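Local coordinates for glycosyl hydrolase family 61, 2 protein (PDB 5NNS) that cleaves crystalline and amorphous polysaccharides by copper-dependent oxidation of glycosidic bonds, giving products oxidised specifically at C1, at residues Glu32-Asn37 with Asn50-Ser55; Ala45-Asn50 with Pro164-Glu169; Val87-Cys92 with Phe107-Val112. One frame throughout, in Å; residues are numbered along the deposited sequence.

Interaction 1: Glu32-Asn37 with Asn50-Ser55; sequences EWDTYN and NINGAS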
loop_
_atom_site.group_PDB
_atom_site.type_symbol
_atom_site.label_atom_id
_atom_site.label_comp_id
_atom_site.label_asym_id
_atom_site.label_seq_id
_atom_site.Cartn_x
_atom_site.Cartn_y
_atom_site.Cartn_z
ATOM N N GLU A 32 -7.569 10.359 -3.692
ATOM C CA GLU A 32 -8.691 10.573 -2.784
ATOM C C GLU A 32 -9.126 9.261 -2.148
ATOM O O GLU A 32 -9.348 8.283 -2.849
ATOM C CB GLU A 32 -9.872 11.198 -3.533
ATOM C CG GLU A 32 -11.196 11.238 -2.772
ATOM C CD GLU A 32 -12.297 11.960 -3.534
ATOM O OE1 GLU A 32 -12.020 12.528 -4.612
ATOM O OE2 GLU A 32 -13.452 11.955 -3.062
ATOM N N TRP A 33 -9.232 9.253 -0.825
ATOM C CA TRP A 33 -9.854 8.152 -0.094
ATOM C C TRP A 33 -10.798 8.759 0.933
ATOM O O TRP A 33 -10.414 9.653 1.677
ATOM C CB TRP A 33 -8.792 7.241 0.545
ATOM C CG TRP A 33 -7.832 7.902 1.513
ATOM C CD1 TRP A 33 -6.801 8.744 1.211
ATOM C CD2 TRP A 33 -7.803 7.733 2.933
ATOM N NE1 TRP A 33 -6.143 9.117 2.356
ATOM C CE2 TRP A 33 -6.734 8.505 3.428
ATOM C CE3 TRP A 33 -8.578 6.994 3.836
ATOM C CZ2 TRP A 33 -6.424 8.580 4.793
ATOM C CZ3 TRP A 33 -8.269 7.055 5.201
ATOM C CH2 TRP A 33 -7.196 7.843 5.660
ATOM N N ASP A 34 -12.034 8.268 0.968
ATOM C CA ASP A 34 -13.147 8.990 1.602
ATOM C C ASP A 34 -13.545 8.596 3.028
ATOM O O ASP A 34 -14.264 9.358 3.683
ATOM C CB ASP A 34 -14.378 8.908 0.695
ATOM C CG ASP A 34 -14.134 9.531 -0.677
ATOM O OD1 ASP A 34 -13.515 10.608 -0.736
ATOM O OD2 ASP A 34 -14.558 8.943 -1.694
ATOM N N THR A 35 -13.069 7.448 3.512
ATOM C CA THR A 35 -13.428 6.967 4.842
ATOM C C THR A 35 -12.311 6.149 5.455
ATOM O O THR A 35 -11.417 5.679 4.756
ATOM C CB THR A 35 -14.684 6.084 4.785
ATOM O OG1 THR A 35 -14.980 5.585 6.094
ATOM C CG2 THR A 35 -14.469 4.912 3.828
ATOM N N TYR A 36 -12.389 5.972 6.772
ATOM C CA TYR A 36 -11.457 5.124 7.523
ATOM C C TYR A 36 -11.729 3.617 7.381
ATOM O O TYR A 36 -10.923 2.822 7.842
ATOM C CB TYR A 36 -11.534 5.478 9.016
ATOM C CG TYR A 36 -10.627 6.595 9.480
ATOM C CD1 TYR A 36 -10.167 7.587 8.613
ATOM C CD2 TYR A 36 -10.240 6.669 10.811
ATOM C CE1 TYR A 36 -9.337 8.604 9.064
ATOM C CE2 TYR A 36 -9.415 7.681 11.263
ATOM C CZ TYR A 36 -8.972 8.644 10.386
ATOM O OH TYR A 36 -8.161 9.646 10.835
ATOM N N ASN A 37 -12.859 3.235 6.780
ATOM C CA ASN A 37 -13.315 1.845 6.729
ATOM C C ASN A 37 -12.481 0.972 5.809
ATOM O O ASN A 37 -11.984 1.444 4.776
ATOM C CB ASN A 37 -14.763 1.758 6.223
ATOM C CG ASN A 37 -15.743 2.526 7.086
ATOM O OD1 ASN A 37 -15.464 2.844 8.238
ATOM N ND2 ASN A 37 -16.900 2.826 6.524
ATOM N N ASN A 50 -8.262 2.695 -3.012
ATOM C CA ASN A 50 -9.387 2.928 -2.100
ATOM C C ASN A 50 -10.577 3.574 -2.803
ATOM O O ASN A 50 -10.531 3.820 -4.003
ATOM C CB ASN A 50 -8.961 3.753 -0.868
ATOM C CG ASN A 50 -9.576 3.241 0.426
ATOM O OD1 ASN A 50 -10.735 2.800 0.451
ATOM N ND2 ASN A 50 -8.812 3.313 1.511
ATOM N N ILE A 51 -11.646 3.806 -2.042
ATOM C CA ILE A 51 -12.862 4.435 -2.529
ATOM C C ILE A 51 -12.825 5.940 -2.197
ATOM O O ILE A 51 -12.662 6.296 -1.033
ATOM C CB ILE A 51 -14.119 3.789 -1.899
ATOM C CG1 ILE A 51 -14.248 2.325 -2.351
ATOM C CG2 ILE A 51 -15.385 4.563 -2.281
ATOM C CD1 ILE A 51 -15.193 1.486 -1.510
ATOM N N ASN A 52 -12.979 6.835 -3.180
ATOM C CA ASN A 52 -13.175 6.500 -4.603
ATOM C C ASN A 52 -11.861 6.345 -5.381
ATOM O O ASN A 52 -11.880 5.942 -6.539
ATOM C CB ASN A 52 -14.099 7.521 -5.288
ATOM C CG ASN A 52 -13.574 8.947 -5.237
ATOM O OD1 ASN A 52 -12.419 9.200 -4.888
ATOM N ND2 ASN A 52 -14.432 9.890 -5.584
ATOM N N GLY A 53 -10.729 6.673 -4.758
ATOM C CA GLY A 53 -9.420 6.569 -5.411
ATOM C C GLY A 53 -9.190 7.628 -6.477
ATOM O O GLY A 53 -8.247 7.524 -7.266
ATOM N N ALA A 54 -10.024 8.669 -6.473
ATOM C CA ALA A 54 -10.069 9.618 -7.573
ATOM C C ALA A 54 -8.850 10.530 -7.586
ATOM O O ALA A 54 -8.276 10.858 -6.541
ATOM C CB ALA A 54 -11.343 10.449 -7.509
ATOM N N SER A 55 -8.450 10.900 -8.795
ATOM C CA SER A 55 -7.490 11.966 -9.019
ATOM C C SER A 55 -8.117 13.298 -8.600
ATOM O O SER A 55 -9.335 13.447 -8.625
ATOM C CB SER A 55 -7.135 12.007 -10.505
ATOM O OG SER A 55 -6.232 13.043 -10.806
HETATM O O HOH W 1 -10.052 3.325 4.120
HETATM O O HOH W 2 -12.657 1.964 2.197
#
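Glu32 and Ala54 meet at the compact end of this loop-to-loop contact. Glu32 N gives a nearly straight bond to Ala54 O (3.0 Å). Asp34 N bonds to Ile51 O at 2.9 Å. These bonds flank a single beta bridge, Trp33 with Asn52. Gly53 N adds a weak bond to Glu32 O. Trp33 CB packs on Asn50 CB (3.8 Å), while the indole leads away and its NE1 binds Gln30.

Asn52 follows a cis peptide bond. Its OD1 accepts from Ala54 N in an Asx turn and lies against Glu32 CD at 3.1 Å. Glu32 gets there with CG anti to the backbone N (chi1 169°) and an extended chain. Its carboxylate is turned 62° from the Asn52 amide.

The other end is looser and wet. One water donates to Asn37 O and to Asn50 OD1 (2.7 Å), and a second accepts from Asn50 ND2. The second also reaches Thr35 O (2.8 Å). Thr35 OG1 and Tyr36 N bond to the hydroxyl of Tyr20, a glucan-binding residue.

Asp34 OD2 takes a weak bond from Asn52 N. Asp34 OD1 lies 2.7 Å from Glu32 OE2, so one of these two acids probably holds a proton.

Interaction 2: Ala45-Asn50 with Pro164-Glu169; sequences ASISCN and PQFYPE
Asn50 reaches strand 165-176 through its amide nitrogen, which has two acceptors there. ND2 donates to Pro168 O at 2.9 Å and to Glu169 OE2 at 3.0 Å. Both bonds are bent. OE2 is met on its anti side and lies close to the plane of the Asn50 amide, whereas Pro168 O is tilted out of it. The Asn50 and Glu169 side chains run side by side and point the same way.

The Pro168 ring presses on the backbone of the 45-50 loop. Its CG is 3.3 Å from Ile47 O, and its CD faces Asn50 ND2. Ile47 completes the first shell. Its CD1 sits over one face of the Phe166 ring, 3.7 Å from Phe166 CG and offset toward the rim, a CH-pi contact. Ile47 CG1 is anti to the backbone N (chi1 -161°), and chi2 of 167° carries CD1 out to the ring.

A second shell fixes these groups. Arg152 of strand 147-157 bonds to Ile47 O and Ser48 O, and Glu169 OE1 accepts from Val4 N, which fixes the carboxylate. The Cys49-Cys170 disulfide ties the loop covalently to the same strand.

The strand has a second role. Tyr167 points away from the loop, and its OH donates to Gln165 OE1 at 2.8 Å, from above the carbonyl plane. Gln165 is an O2-binding residue by similarity. Tyr167 belongs to the copper site with His1 and His80. This is the AA9 arrangement, a histidine brace with a tyrosine supplied by a core beta strand.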
loop_
_atom_site.group_PDB
_atom_site.type_symbol
_atom_site.label_atom_id
_atom_site.label_comp_id
_atom_site.label_asym_id
_atom_site.label_seq_id
_atom_site.Cartn_x
_atom_site.Cartn_y
_atom_site.Cartn_z
ATOM N N ALA A 45 -13.422 -3.469 -6.946
ATOM C CA ALA A 45 -12.913 -2.688 -8.091
ATOM C C ALA A 45 -11.975 -1.532 -7.681
ATOM O O ALA A 45 -11.052 -1.191 -8.422
ATOM C CB ALA A 45 -14.071 -2.158 -8.927
ATOM N N SER A 46 -12.212 -0.958 -6.500
ATOM C CA SER A 46 -11.434 0.175 -5.979
ATOM C C SER A 46 -10.320 -0.209 -4.982
ATOM O O SER A 46 -9.815 0.651 -4.256
ATOM C CB SER A 46 -12.394 1.164 -5.313
ATOM O OG SER A 46 -13.357 1.627 -6.246
ATOM N N ILE A 47 -9.927 -1.481 -4.947
ATOM C CA ILE A 47 -8.917 -1.932 -3.981
ATOM C C ILE A 47 -7.509 -1.377 -4.267
ATOM O O ILE A 47 -6.675 -1.341 -3.358
ATOM C CB ILE A 47 -8.902 -3.477 -3.823
ATOM C CG1 ILE A 47 -8.208 -3.878 -2.502
ATOM C CG2 ILE A 47 -8.275 -4.153 -5.044
ATOM C CD1 ILE A 47 -8.411 -5.319 -2.089
ATOM N N SER A 48 -7.255 -0.923 -5.503
ATOM C CA SER A 48 -5.959 -0.337 -5.857
ATOM C C SER A 48 -5.646 0.924 -5.052
ATOM O O SER A 48 -4.592 0.998 -4.421
ATOM C CB SER A 48 -5.858 -0.034 -7.356
ATOM O OG SER A 48 -6.896 0.828 -7.786
ATOM N N CYS A 49 -6.560 1.899 -5.064
ATOM C CA CYS A 49 -6.326 3.187 -4.398
ATOM C C CYS A 49 -7.466 3.656 -3.494
ATOM O O CYS A 49 -7.582 4.849 -3.200
ATOM C CB CYS A 49 -5.960 4.239 -5.449
ATOM S SG CYS A 49 -4.428 3.834 -6.315
ATOM N N ASN A 50 -8.262 2.695 -3.012
ATOM C CA ASN A 50 -9.387 2.928 -2.100
ATOM C C ASN A 50 -10.577 3.574 -2.803
ATOM O O ASN A 50 -10.531 3.820 -4.003
ATOM C CB ASN A 50 -8.961 3.753 -0.868
ATOM C CG ASN A 50 -9.576 3.241 0.426
ATOM O OD1 ASN A 50 -10.735 2.800 0.451
ATOM N ND2 ASN A 50 -8.812 3.313 1.511
ATOM N N PRO A 164 -11.280 -10.331 5.736
ATOM C CA PRO A 164 -10.070 -9.526 5.562
ATOM C C PRO A 164 -10.415 -8.054 5.505
ATOM O O PRO A 164 -11.485 -7.701 5.027
ATOM C CB PRO A 164 -9.519 -9.995 4.214
ATOM C CG PRO A 164 -10.718 -10.486 3.474
ATOM C CD PRO A 164 -11.606 -11.090 4.509
ATOM N N GLN A 165 -9.526 -7.217 6.024
ATOM C CA GLN A 165 -9.705 -5.779 5.998
ATOM C C GLN A 165 -8.494 -5.156 5.312
ATOM O O GLN A 165 -7.415 -5.054 5.907
ATOM C CB GLN A 165 -9.853 -5.252 7.410
ATOM C CG GLN A 165 -11.153 -5.679 8.074
ATOM C CD GLN A 165 -11.285 -5.157 9.489
ATOM O OE1 GLN A 165 -10.546 -4.268 9.921
ATOM N NE2 GLN A 165 -12.230 -5.716 10.224
ATOM N N PHE A 166 -8.690 -4.771 4.053
ATOM C CA PHE A 166 -7.678 -4.114 3.250
ATOM C C PHE A 166 -7.798 -2.604 3.430
ATOM O O PHE A 166 -8.891 -2.047 3.293
ATOM C CB PHE A 166 -7.865 -4.471 1.775
ATOM C CG PHE A 166 -7.762 -5.942 1.494
ATOM C CD1 PHE A 166 -6.533 -6.523 1.219
ATOM C CD2 PHE A 166 -8.893 -6.755 1.505
ATOM C CE1 PHE A 166 -6.431 -7.883 0.962
ATOM C CE2 PHE A 166 -8.799 -8.109 1.243
ATOM C CZ PHE A 166 -7.564 -8.675 0.974
ATOM N N TYR A 167 -6.680 -1.955 3.750
ATOM C CA TYR A 167 -6.623 -0.496 3.908
ATOM C C TYR A 167 -5.541 0.057 2.983
ATOM O O TYR A 167 -4.381 0.173 3.394
ATOM C CB TYR A 167 -6.295 -0.120 5.342
ATOM C CG TYR A 167 -7.317 -0.530 6.371
ATOM C CD1 TYR A 167 -8.422 0.272 6.638
ATOM C CD2 TYR A 167 -7.159 -1.701 7.106
ATOM C CE1 TYR A 167 -9.346 -0.088 7.601
ATOM C CE2 TYR A 167 -8.078 -2.074 8.067
ATOM C CZ TYR A 167 -9.162 -1.256 8.322
ATOM O OH TYR A 167 -10.088 -1.622 9.258
ATOM N N PRO A 168 -5.907 0.377 1.725
ATOM C CA PRO A 168 -4.941 0.876 0.755
ATOM C C PRO A 168 -5.012 2.380 0.544
ATOM O O PRO A 168 -6.101 2.937 0.525
ATOM C CB PRO A 168 -5.369 0.162 -0.525
ATOM C CG PRO A 168 -6.850 0.046 -0.396
ATOM C CD PRO A 168 -7.191 0.056 1.070
ATOM N N GLU A 169 -3.857 3.025 0.390
ATOM C CA GLU A 169 -3.786 4.397 -0.131
ATOM C C GLU A 169 -2.706 4.495 -1.197
ATOM O O GLU A 169 -1.775 3.687 -1.220
ATOM C CB GLU A 169 -3.522 5.416 0.979
ATOM C CG GLU A 169 -4.761 5.871 1.732
ATOM C CD GLU A 169 -5.258 4.867 2.751
ATOM O OE1 GLU A 169 -4.432 4.341 3.530
ATOM O OE2 GLU A 169 -6.483 4.617 2.792
#

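Interaction 3: Val87-Cys92 with Phe107-Val112; sequences VYMANC and FKINQV. With AKR (acrylic acid), chain N.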
loop_
_atom_site.group_PDB
_atom_site.type_symbol
_atom_site.label_atom_id
_atom_site.label_comp_id
_atom_site.label_asym_id
_atom_site.label_seq_id
_atom_site.Cartn_x
_atom_site.Cartn_y
_atom_site.Cartn_z
ATOM N N VAL A 87 3.971 -2.734 0.558
ATOM C CA VAL A 87 4.206 -1.529 -0.228
ATOM C C VAL A 87 4.347 -1.939 -1.692
ATOM O O VAL A 87 5.182 -2.772 -2.033
ATOM C CB VAL A 87 5.435 -0.752 0.275
ATOM C CG1 VAL A 87 5.534 0.607 -0.412
ATOM C CG2 VAL A 87 5.355 -0.578 1.790
ATOM N N TYR A 88 3.484 -1.379 -2.535
ATOM C CA TYR A 88 3.468 -1.646 -3.969
ATOM C C TYR A 88 3.837 -0.379 -4.731
ATOM O O TYR A 88 3.698 0.743 -4.217
ATOM C CB TYR A 88 2.066 -2.065 -4.433
ATOM C CG TYR A 88 1.610 -3.468 -4.091
ATOM C CD1 TYR A 88 1.122 -3.779 -2.820
ATOM C CD2 TYR A 88 1.611 -4.483 -5.057
ATOM C CE1 TYR A 88 0.674 -5.057 -2.513
ATOM C CE2 TYR A 88 1.163 -5.767 -4.756
ATOM C CZ TYR A 88 0.696 -6.047 -3.484
ATOM O OH TYR A 88 0.252 -7.314 -3.180
ATOM N N MET A 89 4.283 -0.570 -5.969
ATOM C CA MET A 89 4.337 0.508 -6.947
ATOM C C MET A 89 3.796 0.043 -8.297
ATOM O O MET A 89 3.698 -1.155 -8.566
ATOM C CB MET A 89 5.763 1.010 -7.122
ATOM C CG MET A 89 6.371 1.675 -5.902
ATOM S SD MET A 89 8.094 2.050 -6.267
ATOM C CE MET A 89 7.908 3.517 -7.279
ATOM N N ALA A 90 3.451 1.014 -9.134
ATOM C CA ALA A 90 2.980 0.758 -10.489
ATOM C C ALA A 90 3.344 1.921 -11.383
ATOM O O ALA A 90 3.141 3.068 -11.006
ATOM C CB ALA A 90 1.470 0.569 -10.493
ATOM N N ASN A 91 3.861 1.613 -12.571
ATOM C CA ASN A 91 4.091 2.614 -13.612
ATOM C C ASN A 91 2.734 3.094 -14.119
ATOM O O ASN A 91 1.867 2.286 -14.433
ATOM C CB ASN A 91 4.905 2.010 -14.765
ATOM C CG ASN A 91 5.592 3.064 -15.620
ATOM O OD1 ASN A 91 4.966 4.024 -16.081
ATOM N ND2 ASN A 91 6.891 2.881 -15.842
ATOM N N CYS A 92 2.553 4.410 -14.183
ATOM C CA CYS A 92 1.308 5.001 -14.682
ATOM C C CYS A 92 1.185 4.953 -16.214
ATOM O O CYS A 92 0.086 5.131 -16.747
ATOM C CB CYS A 92 1.169 6.445 -14.186
ATOM S SG CYS A 92 0.993 6.577 -12.390
ATOM N N PHE A 107 3.686 -3.912 -8.841
ATOM C CA PHE A 107 4.755 -4.738 -8.282
ATOM C C PHE A 107 5.018 -4.341 -6.829
ATOM O O PHE A 107 4.864 -3.180 -6.446
ATOM C CB PHE A 107 6.039 -4.665 -9.126
ATOM C CG PHE A 107 6.616 -3.281 -9.270
ATOM C CD1 PHE A 107 6.141 -2.409 -10.253
ATOM C CD2 PHE A 107 7.649 -2.852 -8.443
ATOM C CE1 PHE A 107 6.672 -1.133 -10.386
ATOM C CE2 PHE A 107 8.186 -1.573 -8.577
ATOM C CZ PHE A 107 7.695 -0.715 -9.551
ATOM N N LYS A 108 5.435 -5.325 -6.044
ATOM C CA LYS A 108 5.633 -5.193 -4.606
ATOM C C LYS A 108 7.113 -4.912 -4.300
ATOM O O LYS A 108 7.987 -5.670 -4.718
ATOM C CB LYS A 108 5.195 -6.492 -3.948
ATOM C CG LYS A 108 4.998 -6.423 -2.450
ATOM C CD LYS A 108 4.661 -7.793 -1.882
ATOM C CE LYS A 108 3.228 -8.227 -2.183
ATOM N NZ LYS A 108 2.949 -9.609 -1.700
ATOM N N ILE A 109 7.389 -3.810 -3.598
ATOM C CA ILE A 109 8.775 -3.445 -3.238
ATOM C C ILE A 109 9.152 -3.777 -1.796
ATOM O O ILE A 109 10.337 -3.854 -1.473
ATOM C CB ILE A 109 9.106 -1.958 -3.530
ATOM C CG1 ILE A 109 8.206 -0.998 -2.739
ATOM C CG2 ILE A 109 9.027 -1.693 -5.028
ATOM C CD1 ILE A 109 8.739 0.421 -2.709
ATOM N N ASN A 110 8.154 -3.967 -0.932
ATOM C CA ASN A 110 8.410 -4.277 0.466
ATOM C C ASN A 110 7.190 -4.928 1.102
ATOM O O ASN A 110 6.058 -4.532 0.829
ATOM C CB ASN A 110 8.785 -2.997 1.223
ATOM C CG ASN A 110 8.999 -3.237 2.709
ATOM O OD1 ASN A 110 8.160 -2.873 3.522
ATOM N ND2 ASN A 110 10.110 -3.871 3.063
ATOM N N GLN A 111 7.424 -5.933 1.934
ATOM C CA GLN A 111 6.382 -6.442 2.815
ATOM C C GLN A 111 6.989 -7.038 4.072
ATOM O O GLN A 111 8.139 -7.483 4.063
ATOM C CB GLN A 111 5.538 -7.502 2.107
ATOM C CG GLN A 111 6.292 -8.793 1.804
ATOM C CD GLN A 111 5.504 -9.752 0.950
ATOM O OE1 GLN A 111 4.316 -9.539 0.692
ATOM N NE2 GLN A 111 6.147 -10.841 0.533
ATOM N N VAL A 112 6.211 -7.020 5.151
ATOM C CA VAL A 112 6.555 -7.731 6.377
ATOM C C VAL A 112 5.264 -8.338 6.907
ATOM O O VAL A 112 4.305 -7.614 7.192
ATOM C CB VAL A 112 7.199 -6.816 7.446
ATOM C CG1 VAL A 112 7.636 -7.637 8.659
ATOM C CG2 VAL A 112 8.408 -6.072 6.884
HETATM C CA AKR N . 5.979 -14.285 -0.878
HETATM C CB AKR N . 6.353 -15.408 -1.475
HETATM C C AKR N . 4.708 -13.604 -1.222
HETATM O O AKR N . 3.954 -14.086 -2.096
HETATM O OXT AKR N . 4.395 -12.548 -0.632
#
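Val87 faces both Ile109 and Asn110, which makes a classic beta bulge in this antiparallel strand pair. Val87 O accepts from Ile109 N at 2.9 Å and weakly from Asn110 N at 3.4 Å. Val87 N donates to Asn110 O. Beyond the bulge, Met89 and Phe107 form a regular hydrogen-bonded pair. Tyr88 and Lys108 form the non-hydrogen-bonded pair between.

Val87, Met89 and Phe107 share one face of the sheet. Met89 CB packs on Phe107 CZ at 3.6 Å, off-centre over the ring, and SD makes an oblique Met-aromatic contact. The Met89 sulfur also touches Ile109 CD1, and Val87 CG1 meets Ile109 CG1. The rings of Trp223 and Phe107 meet with their planes nearly perpendicular.

Lys108 lies on the other face, with Tyr88. Its CB sits over one face of the Tyr88 ring, 4.1 Å above the plane and toward the rim. CG comes within 3.7 Å of Val87 O. The chain bends about the CG-CD bond (chi3 -75°), which brings CE to 3.3 Å from Tyr88 OH. The tip is well held: NZ donates to Gln111 OE1 at 2.8 Å and also bonds to Pro218 O and Pro220 O. The other amide atom of Gln111, NE2, donates to OXT of the bound acrylic acid at 2.7 Å.

Overall arrangement
From the N terminus, the chain runs through strands 4-9 and 12-15 and then enters the long loop before strand 63-66. Interaction 1 closes a small loop of 12 residues within it. Interaction 2 starts before that loop is finished, so the two cross. They share Asn50 and touch again where Trp33 CE3 packs on Glu169 OE2. Interaction 2 then spans 113 residues to reach strand 165-176 of the mixed sheet. Interaction 3 is nested inside that span and pairs strands 85-91 and 106-116 of the same sheet, its centre about 14 Å from that of interaction 2. Together they join the long loop, the copper-bearing strand and the sheet core.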